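Local coordinates for ureidoglycolate hydrolase (Arabidopsis thaliana, PDB 4PXE), which hydrolyses (S)-ureidoglycolate to glyoxylate, ammonia and carbon dioxide in plant purine breakdown, using two manganese ions in each subunit of a homodimer, at residues I209-I214 with A376-L381; N343-A348 with M383-P388. One frame throughout, in Å; residues are numbered along the deposited sequence.

The centres of the two contacts lie about 14 Å apart, and their segments alternate along the chain: 209-214, 343-348, 376-381, then 383-388. The short helix 379-383 joins them directly, since 376-381 runs into it and 383-388 leads from its end to strand 389-394. The contacts also touch through Leu381, whose CD1 is 3.6 Å from Ala348 CB and 3.7 Å from Pro346 O. Contact 1 is buried beside the dinuclear manganese site with bound glyoxylate; contact 2 is at the surface, where the strand 335-344 runs out. The loop leading into helix 379-383 carries the substrate-binding residues Tyr377 and His378, while Leu381 of the helix packs on residues 346-348, just past the region 230-345 involved in dimerization.

Contact 1 of 2, residues I209-I214 with A376-L381; sequences IEQGPI and AYHDSL. With GLV (glyoxylic acid), chain E.
Direct contact between the segments runs chiefly through the end of the Gln211 side chain, where OE1 lies 3.2 Å from Ala376 CB and 3.6 Å from His378 CE1. Gln211 CG stands beside its own backbone N (chi1 -54°) and the chain is extended beyond it, which carries the amide across to these two residues. Gln211 and His378 run past each other in opposite directions, amide and ring planes 41° apart, with OE1 oblique to the ring.

No direct hydrogen bond crosses the interface; water does the bridging. Water 1 donates to Gln211 OE1 at 2.8 Å and to Glu210 O, and accepts a weak bond from His378 NE2, lying in the ring plane at its edge. A second molecule, water 2, accepts from Ala376 N at 3.0 Å and donates to Glu210 O, so this carbonyl receives both waters. Stronger partners lie outside: Ser374 OG for His378 NE2 and Ser401 OG for Gln211 NE2.

The ligand is held on the 376-381 side. Tyr377 N donates to glyoxylate O2 at 3.0 Å, with an N-H...O angle of 146°, and the same oxygen sits 3.4 Å above the centre of the Tyr377 ring. Arg307 and, from the second subunit, Asn294 also hydrogen-bond the ligand.

His378 also meets the metal ligand His208 edge-to-face, while the Gln211 side chain comes within about 4 Å of a manganese ion. Solvent-mediated polar links therefore couple two substrate-binding loops beside the metals, consistent with a site whose two walls are positioned through ordered water.

Contact 2 of 2, residues N343-A348 with M383-P388; sequences NQDPPA and MARISP
Arg385 has the most surface buried here, and its guanidinium reaches the other segment through NH2, 3.7 Å from Pro346 CD. The chain starts beside its backbone N (chi1 -58°) and is extended from CG to NE, which brings the group to Pro346 although the CB bond does not point there. The two side chains cross at about a right angle.

Two waters lie in the guanidinium plane, at its edge, and both accept from NH2. Water 3 donates in turn to Asp345 OD2 at 2.7 Å, water 4 to Pro346 O, also at 2.7 Å. Asp345 OD2 stays 4.3 Å from NH2, beyond a salt bridge, so water 3 bridges the opposite charges; Arg150 pairs with OD1 of this carboxylate, to which Asn343 ND2 also donates.

Ala348 and Ala384 supply the apolar part, their CB atoms meeting at 4.1 Å where the backbones come nearest, CA to CA 6.9 Å.

This water-bridged surface contact joins the loop after helix 379-383 to the end of strand 335-344. Around it, helix 311-332 packs on Pro346 through Glu311. Strand 222-239 pairs with Asn343, Asp345 and Ala348 by backbone hydrogen bonds, whereas Met383 and Ser387 rest against strand 201-209.

Contact 1 of 2, residues I209-I214 with A376-L381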
ATOM      1  N   ILE A 209     -15.817 -25.848   2.185  1.00 10.44           N
ATOM      2  CA  ILE A 209     -14.540 -26.546   2.330  1.00 10.65           C
ATOM      3  C   ILE A 209     -14.023 -26.391   3.761  1.00 10.30           C
ATOM      4  O   ILE A 209     -14.247 -25.363   4.412  1.00 11.26           O
ATOM      5  CB  ILE A 209     -13.491 -26.083   1.305  1.00 10.93           C
ATOM      6  CG1 ILE A 209     -13.158 -24.592   1.484  1.00 10.39           C
ATOM      7  CG2 ILE A 209     -13.983 -26.358  -0.109  1.00 12.10           C
ATOM      8  CD1 ILE A 209     -11.898 -24.137   0.708  1.00 12.03           C
ATOM      9  N   GLU A 210     -13.330 -27.410   4.255  1.00 10.33           N
ATOM     10  CA  GLU A 210     -12.867 -27.381   5.638  1.00 10.86           C
ATOM     11  C   GLU A 210     -11.951 -26.195   5.959  1.00 11.59           C
ATOM     12  O   GLU A 210     -12.008 -25.652   7.065  1.00 12.13           O
ATOM     13  CB  GLU A 210     -12.113 -28.674   5.970  1.00 11.61           C
ATOM     14  CG  GLU A 210     -11.603 -28.708   7.411  1.00 13.26           C
ATOM     15  CD  GLU A 210     -10.612 -29.817   7.675  1.00 13.72           C
ATOM     16  OE1 GLU A 210     -10.706 -30.863   7.000  1.00 14.18           O
ATOM     17  OE2 GLU A 210      -9.745 -29.648   8.567  1.00 13.29           O
ATOM     18  N   GLN A 211     -11.096 -25.811   5.005  1.00 12.10           N
ATOM     19  CA  GLN A 211     -10.043 -24.815   5.249  1.00 11.07           C
ATOM     20  C   GLN A 211      -9.088 -25.288   6.343  1.00 11.97           C
ATOM     21  O   GLN A 211      -8.520 -24.485   7.095  1.00 13.52           O
ATOM     22  CB  GLN A 211     -10.637 -23.431   5.550  1.00 11.41           C
ATOM     23  CG  GLN A 211     -11.603 -22.996   4.469  1.00 11.07           C
ATOM     24  CD  GLN A 211     -12.216 -21.639   4.717  1.00 11.24           C
ATOM     25  OE1 GLN A 211     -13.066 -21.481   5.595  1.00 12.75           O
ATOM     26  NE2 GLN A 211     -11.835 -20.657   3.909  1.00 12.16           N
ATOM     27  N   GLY A 212      -8.903 -26.604   6.407  1.00 11.94           N
ATOM     28  CA  GLY A 212      -7.926 -27.231   7.282  1.00 12.30           C
ATOM     29  C   GLY A 212      -7.633 -28.606   6.707  1.00 11.41           C
ATOM     30  O   GLY A 212      -8.296 -29.034   5.760  1.00 12.51           O
ATOM     31  N   PRO A 213      -6.640 -29.301   7.267  1.00 11.81           N
ATOM     32  CA  PRO A 213      -6.162 -30.558   6.690  1.00 11.50           C
ATOM     33  C   PRO A 213      -6.730 -31.798   7.381  1.00 11.86           C
ATOM     34  O   PRO A 213      -6.334 -32.895   7.005  1.00 13.26           O
ATOM     35  CB  PRO A 213      -4.662 -30.485   6.962  1.00 14.25           C
ATOM     36  CG  PRO A 213      -4.605 -29.819   8.311  1.00 15.07           C
ATOM     37  CD  PRO A 213      -5.721 -28.784   8.299  1.00 13.20           C
ATOM     38  N   ILE A 214      -7.621 -31.634   8.351  1.00 11.71           N
ATOM     39  CA  ILE A 214      -8.026 -32.751   9.205  1.00 13.00           C
ATOM     40  C   ILE A 214      -8.745 -33.875   8.460  1.00 12.53           C
ATOM     41  O   ILE A 214      -8.366 -35.044   8.586  1.00 13.42           O
ATOM     42  CB  ILE A 214      -8.870 -32.276  10.406  1.00 13.79           C
ATOM     43  CG1 ILE A 214      -8.063 -31.311  11.281  1.00 17.11           C
ATOM     44  CG2 ILE A 214      -9.375 -33.479  11.208  1.00 15.98           C
ATOM     45  CD1 ILE A 214      -6.882 -31.944  11.966  1.00 25.43           C
ATOM     46  N   ALA A 376     -12.240 -20.890  10.798  1.00 13.42           N
ATOM     47  CA  ALA A 376     -12.759 -19.786  10.007  1.00 12.88           C
ATOM     48  C   ALA A 376     -14.121 -19.370  10.535  1.00 13.18           C
ATOM     49  O   ALA A 376     -14.828 -20.165  11.161  1.00 13.98           O
ATOM     50  CB  ALA A 376     -12.869 -20.203   8.546  1.00 13.44           C
ATOM     51  N   TYR A 377     -14.506 -18.121  10.287  1.00 13.75           N
ATOM     52  CA  TYR A 377     -15.906 -17.751  10.496  1.00 13.92           C
ATOM     53  C   TYR A 377     -16.657 -17.879   9.175  1.00 13.59           C
ATOM     54  O   TYR A 377     -16.047 -18.084   8.110  1.00 13.75           O
ATOM     55  CB  TYR A 377     -16.058 -16.347  11.130  1.00 14.72           C
ATOM     56  CG  TYR A 377     -15.360 -15.236  10.367  1.00 14.94           C
ATOM     57  CD1 TYR A 377     -14.117 -14.735  10.779  1.00 12.82           C
ATOM     58  CD2 TYR A 377     -15.941 -14.688   9.227  1.00 13.10           C
ATOM     59  CE1 TYR A 377     -13.475 -13.719  10.059  1.00 14.76           C
ATOM     60  CE2 TYR A 377     -15.316 -13.684   8.509  1.00 16.03           C
ATOM     61  CZ  TYR A 377     -14.096 -13.198   8.927  1.00 14.84           C
ATOM     62  OH  TYR A 377     -13.476 -12.202   8.197  1.00 16.09           O
ATOM     63  N   HIS A 378     -17.982 -17.801   9.250  1.00 13.82           N
ATOM     64  CA  HIS A 378     -18.854 -18.036   8.108  1.00 13.32           C
ATOM     65  C   HIS A 378     -20.151 -17.294   8.343  1.00 13.96           C
ATOM     66  O   HIS A 378     -20.446 -16.910   9.468  1.00 14.01           O
ATOM     67  CB  HIS A 378     -19.201 -19.522   7.997  1.00 13.92           C
ATOM     68  CG  HIS A 378     -18.017 -20.425   7.868  1.00 12.23           C
ATOM     69  ND1 HIS A 378     -17.370 -20.644   6.669  1.00 13.46           N
ATOM     70  CD2 HIS A 378     -17.383 -21.195   8.783  1.00 11.58           C
ATOM     71  CE1 HIS A 378     -16.387 -21.505   6.855  1.00 13.97           C
ATOM     72  NE2 HIS A 378     -16.375 -21.857   8.129  1.00 12.45           N
ATOM     73  N   ASP A 379     -20.957 -17.150   7.300  1.00 13.83           N
ATOM     74  CA  ASP A 379     -22.317 -16.641   7.468  1.00 15.07           C
ATOM     75  C   ASP A 379     -23.136 -17.442   8.482  1.00 14.82           C
ATOM     76  O   ASP A 379     -24.008 -16.889   9.149  1.00 15.60           O
ATOM     77  CB  ASP A 379     -23.022 -16.582   6.114  1.00 13.98           C
ATOM     78  CG  ASP A 379     -22.394 -15.540   5.201  1.00 15.45           C
ATOM     79  OD1 ASP A 379     -22.428 -14.358   5.594  1.00 17.69           O
ATOM     80  OD2 ASP A 379     -21.858 -15.886   4.122  1.00 15.99           O
ATOM     81  N   SER A 380     -22.840 -18.734   8.603  1.00 13.09           N
ATOM     82  CA  SER A 380     -23.467 -19.592   9.609  1.00 14.13           C
ATOM     83  C   SER A 380     -23.348 -19.017  11.023  1.00 15.50           C
ATOM     84  O   SER A 380     -24.226 -19.236  11.859  1.00 15.50           O
ATOM     85  CB  SER A 380     -22.840 -20.989   9.561  1.00 14.02           C
ATOM     86  OG  SER A 380     -23.212 -21.686   8.383  1.00 16.15           O
ATOM     87  N   LEU A 381     -22.272 -18.282  11.297  1.00 13.73           N
ATOM     88  CA  LEU A 381     -22.051 -17.728  12.633  1.00 15.37           C
ATOM     89  C   LEU A 381     -23.197 -16.791  13.015  1.00 18.52           C
ATOM     90  O   LEU A 381     -23.653 -16.781  14.166  1.00 17.61           O
ATOM     91  CB  LEU A 381     -20.714 -16.977  12.682  1.00 15.43           C
ATOM     92  CG  LEU A 381     -20.348 -16.302  14.005  1.00 16.56           C
ATOM     93  CD1 LEU A 381     -20.260 -17.327  15.108  1.00 18.76           C
ATOM     94  CD2 LEU A 381     -19.028 -15.575  13.859  1.00 15.13           C
TER
HETATM   95  C1  GLV E 503     -13.499 -15.552   6.370  1.00 15.82           C
HETATM   96  O1  GLV E 503     -14.613 -16.373   6.441  1.00 16.76           O
HETATM   97  C2  GLV E 503     -12.488 -15.804   7.432  1.00 13.91           C
HETATM   98  O2  GLV E 503     -12.706 -16.723   8.286  1.00 13.73           O
HETATM   99  O3  GLV E 503     -11.430 -15.109   7.468  1.00 14.59           O
HETATM  100  O   HOH W   1     -13.911 -23.392   7.400  1.00 13.15           O
HETATM  101  O   HOH W   2     -12.128 -23.621   9.647  1.00 13.40           O

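Contact 2 of 2, residues N343-A348 with M383-P388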
ATOM      1  N   ASN A 343     -14.929  -5.472  15.184  1.00 15.85           N
ATOM      2  CA  ASN A 343     -15.890  -6.475  15.640  1.00 16.31           C
ATOM      3  C   ASN A 343     -15.241  -7.365  16.677  1.00 15.93           C
ATOM      4  O   ASN A 343     -14.027  -7.570  16.670  1.00 15.35           O
ATOM      5  CB  ASN A 343     -16.467  -7.303  14.482  1.00 16.24           C
ATOM      6  CG  ASN A 343     -15.409  -8.105  13.745  1.00 17.17           C
ATOM      7  OD1 ASN A 343     -14.699  -7.564  12.896  1.00 18.69           O
ATOM      8  ND2 ASN A 343     -15.320  -9.404  14.039  1.00 16.34           N
ATOM      9  N   GLN A 344     -16.062  -7.889  17.582  1.00 17.23           N
ATOM     10  CA  GLN A 344     -15.592  -8.768  18.629  1.00 17.25           C
ATOM     11  C   GLN A 344     -16.765  -9.681  18.925  1.00 19.65           C
ATOM     12  O   GLN A 344     -17.600  -9.377  19.773  1.00 22.35           O
ATOM     13  CB  GLN A 344     -15.213  -7.956  19.868  1.00 20.26           C
ATOM     14  CG  GLN A 344     -14.548  -8.736  20.969  1.00 21.73           C
ATOM     15  CD  GLN A 344     -14.086  -7.839  22.103  1.00 28.33           C
ATOM     16  OE1 GLN A 344     -14.227  -6.617  22.037  1.00 30.81           O
ATOM     17  NE2 GLN A 344     -13.528  -8.440  23.145  1.00 31.37           N
ATOM     18  N   ASP A 345     -16.840 -10.785  18.193  1.00 17.42           N
ATOM     19  CA  ASP A 345     -18.042 -11.599  18.184  1.00 18.07           C
ATOM     20  C   ASP A 345     -17.852 -12.867  18.997  1.00 17.18           C
ATOM     21  O   ASP A 345     -16.753 -13.388  19.094  1.00 17.05           O
ATOM     22  CB  ASP A 345     -18.406 -11.951  16.740  1.00 17.26           C
ATOM     23  CG  ASP A 345     -18.570 -10.717  15.872  1.00 18.62           C
ATOM     24  OD1 ASP A 345     -17.814 -10.584  14.891  1.00 19.47           O
ATOM     25  OD2 ASP A 345     -19.450  -9.883  16.175  1.00 22.09           O
ATOM     26  N   PRO A 346     -18.946 -13.373  19.588  1.00 17.61           N
ATOM     27  CA  PRO A 346     -18.888 -14.635  20.326  1.00 17.47           C
ATOM     28  C   PRO A 346     -18.831 -15.828  19.381  1.00 16.72           C
ATOM     29  O   PRO A 346     -19.158 -15.693  18.206  1.00 18.51           O
ATOM     30  CB  PRO A 346     -20.212 -14.633  21.101  1.00 17.93           C
ATOM     31  CG  PRO A 346     -21.138 -13.839  20.243  1.00 19.05           C
ATOM     32  CD  PRO A 346     -20.278 -12.747  19.647  1.00 19.17           C
ATOM     33  N   PRO A 347     -18.411 -16.989  19.892  1.00 17.23           N
ATOM     34  CA  PRO A 347     -18.505 -18.208  19.083  1.00 17.23           C
ATOM     35  C   PRO A 347     -19.963 -18.637  18.984  1.00 19.62           C
ATOM     36  O   PRO A 347     -20.805 -18.131  19.732  1.00 19.38           O
ATOM     37  CB  PRO A 347     -17.705 -19.218  19.899  1.00 18.63           C
ATOM     38  CG  PRO A 347     -17.839 -18.751  21.310  1.00 21.52           C
ATOM     39  CD  PRO A 347     -17.919 -17.258  21.257  1.00 19.12           C
ATOM     40  N   ALA A 348     -20.277 -19.538  18.059  1.00 16.99           N
ATOM     41  CA  ALA A 348     -21.620 -20.115  18.019  1.00 18.32           C
ATOM     42  C   ALA A 348     -21.568 -21.631  18.049  1.00 20.53           C
ATOM     43  O   ALA A 348     -20.606 -22.243  17.596  1.00 18.01           O
ATOM     44  CB  ALA A 348     -22.389 -19.640  16.807  1.00 21.83           C
ATOM     45  N   MET A 383     -26.258 -16.517  11.071  1.00 15.41           N
ATOM     46  CA  MET A 383     -27.525 -17.210  10.843  1.00 15.29           C
ATOM     47  C   MET A 383     -27.964 -17.971  12.088  1.00 17.23           C
ATOM     48  O   MET A 383     -29.163 -18.146  12.315  1.00 17.71           O
ATOM     49  CB  MET A 383     -27.427 -18.152   9.631  1.00 16.09           C
ATOM     50  CG  MET A 383     -27.294 -17.433   8.293  1.00 17.08           C
ATOM     51  SD  MET A 383     -28.614 -16.233   7.965  1.00 19.91           S
ATOM     52  CE  MET A 383     -29.987 -17.335   7.623  1.00 21.96           C
ATOM     53  N   ALA A 384     -26.999 -18.411  12.891  1.00 17.52           N
ATOM     54  CA  ALA A 384     -27.270 -19.113  14.148  1.00 17.98           C
ATOM     55  C   ALA A 384     -28.082 -18.268  15.130  1.00 22.58           C
ATOM     56  O   ALA A 384     -28.712 -18.800  16.050  1.00 20.90           O
ATOM     57  CB  ALA A 384     -25.972 -19.567  14.800  1.00 19.23           C
ATOM     58  N   ARG A 385     -28.060 -16.952  14.943  1.00 20.14           N
ATOM     59  CA  ARG A 385     -28.837 -16.058  15.796  1.00 21.49           C
ATOM     60  C   ARG A 385     -30.319 -16.025  15.407  1.00 24.73           C
ATOM     61  O   ARG A 385     -31.161 -15.564  16.186  1.00 24.71           O
ATOM     62  CB  ARG A 385     -28.241 -14.648  15.748  1.00 20.02           C
ATOM     63  CG  ARG A 385     -26.795 -14.596  16.173  1.00 20.33           C
ATOM     64  CD  ARG A 385     -26.279 -13.174  16.165  1.00 22.16           C
ATOM     65  NE  ARG A 385     -24.882 -13.127  16.562  1.00 18.65           N
ATOM     66  CZ  ARG A 385     -24.238 -12.002  16.857  1.00 20.82           C
ATOM     67  NH1 ARG A 385     -24.879 -10.842  16.790  1.00 23.62           N
ATOM     68  NH2 ARG A 385     -22.967 -12.043  17.223  1.00 20.65           N
ATOM     69  N   ILE A 386     -30.625 -16.524  14.210  1.00 21.03           N
ATOM     70  CA  ILE A 386     -31.951 -16.450  13.596  1.00 22.11           C
ATOM     71  C   ILE A 386     -32.627 -17.818  13.585  1.00 23.27           C
ATOM     72  O   ILE A 386     -33.852 -17.928  13.695  1.00 23.71           O
ATOM     73  CB  ILE A 386     -31.846 -15.957  12.123  1.00 28.57           C
ATOM     74  CG1 ILE A 386     -31.407 -14.501  12.076  1.00 31.37           C
ATOM     75  CG2 ILE A 386     -33.177 -16.109  11.384  1.00 32.89           C
ATOM     76  CD1 ILE A 386     -32.318 -13.587  12.880  1.00 36.21           C
ATOM     77  N   SER A 387     -31.827 -18.869  13.448  1.00 20.13           N
ATOM     78  CA  SER A 387     -32.387 -20.209  13.357  1.00 22.49           C
ATOM     79  C   SER A 387     -31.353 -21.268  13.726  1.00 21.55           C
ATOM     80  O   SER A 387     -30.150 -20.985  13.768  1.00 19.13           O
ATOM     81  CB  SER A 387     -32.936 -20.460  11.951  1.00 28.95           C
ATOM     82  OG  SER A 387     -31.892 -20.667  11.029  1.00 30.62           O
ATOM     83  N   PRO A 388     -31.820 -22.486  14.026  1.00 20.10           N
ATOM     84  CA  PRO A 388     -30.911 -23.617  14.215  1.00 18.00           C
ATOM     85  C   PRO A 388     -29.945 -23.712  13.036  1.00 17.46           C
ATOM     86  O   PRO A 388     -30.374 -23.592  11.888  1.00 19.91           O
ATOM     87  CB  PRO A 388     -31.862 -24.811  14.235  1.00 18.64           C
ATOM     88  CG  PRO A 388     -33.108 -24.250  14.871  1.00 19.06           C
ATOM     89  CD  PRO A 388     -33.221 -22.848  14.338  1.00 19.61           C
TER
HETATM   90  O   HOH W   3     -21.408  -9.800  17.974  1.00 21.48           O
HETATM   91  O   HOH W   4     -21.019 -14.245  16.901  1.00 20.62           O